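Local atomic coordinates of 1-deoxy-D-xylulose 5-phosphate reductoisomerase (Moraxella catarrhalis, PDB entry 4ZQG), a protein that catalyses the NAD(P)H-dependent, divalent-metal-assisted rearrangement and reduction of 1-deoxy-D-xylulose 5-phosphate to 2-C-methyl-D-erythritol 4-phosphate, and binds the inhibitor fosmidomycin. Residues Trp186-Gly191 and His261-Tyr266. Residues are numbered along the deposited sequence; the frame is centred on the assembly and turned at random.
Sequences WLTASG and HSLVEY. With FOM (3-[formyl(hydroxy)amino]propylphosphonic acid), chain E.
Trp186 and Leu263 face each other as an antiparallel hydrogen-bonded pair: Trp186 N gives its proton to Leu263 O at 2.8 Å, and Leu263 N returns the bond to Trp186 O at 2.9 Å. Past this pair the backbone bonding gives way to a side chain. Ser262 OG takes the proton of Thr188 N at 3.2 Å, in the place that His261 O would hold in a regular antiparallel pairing. Where the hydroxyl's own proton goes is not settled; Trp186 O, 3.1 Å from Ser262 OG, is one weak possibility.

One side-chain bond ties the strands further along: Trp186 NE1 to Glu265 OE1, 3.0 Å long and nearly straight at 167°. The two side chains run alongside each other in the same direction. The carboxylate oxygen sits at the rim of the indole, in the ring plane, but it meets the N-H from its anti side, with the donor 28° out of the carboxylate plane. Glu265 gets there by an extended chain, CG anti to the backbone N (chi1 175°).

Apolar contact on the same face is modest: Leu263 CD1 packs on Trp186 CB at 3.7 Å, with Thr188 CG2 a little farther off, while Thr188 OG1 hydrogen-bonds Val260 O.

Where strand 182-189 ends, Ser190 grips the fosmidomycin phosphonate by two hydrogen bonds, from its N to OP1 at 2.8 Å and from its OG to OP3 at 2.6 Å; Ser226, Asn231 and Lys232 also bond the inhibitor. The strand end thus supplies part of the inhibitor pocket, the phosphonate probably sitting where the substrate's phosphate binds. The two strands are the central pair of the four-stranded mixed sheet, flanked by strands 250-254 and 271-275. Helix 155-162 covers the face bearing Leu187 and Ser262, while Leu303 and Leu275 of the second subunit pack against Trp186 and Leu263, respectively.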
# COMPACT_ATOMS: atom_id res chain seq x y z
N TRP A 186 -10.67 2.43 -4.13
CA TRP A 186 -11.38 3.05 -3.03
C TRP A 186 -10.81 4.46 -2.83
O TRP A 186 -9.60 4.61 -2.58
CB TRP A 186 -11.18 2.25 -1.76
CG TRP A 186 -11.95 1.02 -1.78
CD1 TRP A 186 -11.59 -0.17 -2.35
CD2 TRP A 186 -13.26 0.82 -1.24
NE1 TRP A 186 -12.59 -1.07 -2.19
CE2 TRP A 186 -13.61 -0.50 -1.49
CE3 TRP A 186 -14.15 1.63 -0.54
CZ2 TRP A 186 -14.80 -1.03 -1.09
CZ3 TRP A 186 -15.35 1.08 -0.12
CH2 TRP A 186 -15.66 -0.23 -0.40
N LEU A 187 -11.66 5.48 -2.98
CA LEU A 187 -11.27 6.88 -2.70
C LEU A 187 -11.62 7.22 -1.28
O LEU A 187 -12.77 7.11 -0.90
CB LEU A 187 -11.97 7.86 -3.65
CG LEU A 187 -11.53 7.86 -5.09
CD1 LEU A 187 -12.55 8.56 -5.95
CD2 LEU A 187 -10.20 8.50 -5.22
N THR A 188 -10.64 7.65 -0.50
CA THR A 188 -10.89 8.15 0.86
C THR A 188 -11.37 9.62 0.80
O THR A 188 -10.97 10.37 -0.05
CB THR A 188 -9.60 8.01 1.70
OG1 THR A 188 -8.45 8.25 0.85
CG2 THR A 188 -9.48 6.62 2.23
N ALA A 189 -12.23 10.01 1.73
CA ALA A 189 -12.77 11.34 1.79
C ALA A 189 -12.80 11.78 3.24
O ALA A 189 -13.29 11.02 4.12
CB ALA A 189 -14.19 11.32 1.29
N SER A 190 -12.30 13.00 3.52
CA SER A 190 -12.26 13.47 4.91
C SER A 190 -13.65 13.66 5.47
O SER A 190 -13.84 13.68 6.68
CB SER A 190 -11.55 14.78 5.05
OG SER A 190 -12.41 15.81 4.64
N GLY A 191 -14.62 13.86 4.58
CA GLY A 191 -15.95 14.22 5.02
C GLY A 191 -16.09 15.71 5.22
O GLY A 191 -17.19 16.18 5.49
N HIS A 261 -4.93 7.68 2.34
CA HIS A 261 -5.30 8.50 1.20
C HIS A 261 -6.04 7.85 0.05
O HIS A 261 -6.55 8.53 -0.81
CB HIS A 261 -4.07 9.24 0.70
CG HIS A 261 -3.47 10.13 1.75
ND1 HIS A 261 -2.14 10.14 2.05
CD2 HIS A 261 -4.06 10.97 2.62
CE1 HIS A 261 -1.93 10.98 3.05
NE2 HIS A 261 -3.08 11.50 3.41
N SER A 262 -6.11 6.53 0.02
CA SER A 262 -6.96 5.77 -0.90
C SER A 262 -6.42 4.37 -0.92
O SER A 262 -5.35 4.12 -0.35
CB SER A 262 -7.03 6.37 -2.32
OG SER A 262 -8.08 7.30 -2.36
N LEU A 263 -7.19 3.46 -1.52
CA LEU A 263 -6.79 2.06 -1.60
C LEU A 263 -7.08 1.45 -2.96
O LEU A 263 -7.93 1.93 -3.73
CB LEU A 263 -7.42 1.24 -0.48
CG LEU A 263 -7.54 1.89 0.90
CD1 LEU A 263 -8.84 2.64 1.04
CD2 LEU A 263 -7.47 0.86 2.00
N VAL A 264 -6.34 0.39 -3.26
CA VAL A 264 -6.61 -0.45 -4.37
C VAL A 264 -6.85 -1.86 -3.87
O VAL A 264 -5.97 -2.48 -3.30
CB VAL A 264 -5.43 -0.48 -5.32
CG1 VAL A 264 -5.68 -1.46 -6.43
CG2 VAL A 264 -5.24 0.92 -5.89
N GLU A 265 -8.06 -2.35 -4.10
CA GLU A 265 -8.48 -3.69 -3.75
C GLU A 265 -8.22 -4.68 -4.86
O GLU A 265 -8.66 -4.47 -5.96
CB GLU A 265 -9.97 -3.68 -3.48
CG GLU A 265 -10.54 -5.05 -3.21
CD GLU A 265 -11.95 -5.03 -2.72
OE1 GLU A 265 -12.65 -3.98 -2.82
OE2 GLU A 265 -12.37 -6.12 -2.27
N TYR A 266 -7.49 -5.75 -4.53
CA TYR A 266 -7.17 -6.86 -5.43
C TYR A 266 -8.04 -8.12 -5.17
O TYR A 266 -8.68 -8.27 -4.13
CB TYR A 266 -5.69 -7.22 -5.29
CG TYR A 266 -4.75 -6.15 -5.79
CD1 TYR A 266 -4.16 -6.24 -7.05
CD2 TYR A 266 -4.43 -5.05 -5.02
CE1 TYR A 266 -3.30 -5.29 -7.51
CE2 TYR A 266 -3.58 -4.08 -5.47
CZ TYR A 266 -3.01 -4.18 -6.73
OH TYR A 266 -2.16 -3.20 -7.21
O2 FOM E . -8.26 16.77 -2.49
N1 FOM E . -7.40 16.78 -1.42
C1 FOM E . -6.25 16.26 -1.48
O1 FOM E . -5.87 15.70 -2.50
C2 FOM E . -7.95 17.38 -0.20
C3 FOM E . -9.12 16.41 0.04
C4 FOM E . -10.03 16.89 1.13
PA1 FOM E . -11.37 15.72 1.14
OP1 FOM E . -10.75 14.32 1.58
OP2 FOM E . -11.82 15.47 -0.23
OP3 FOM E . -12.63 16.12 2.08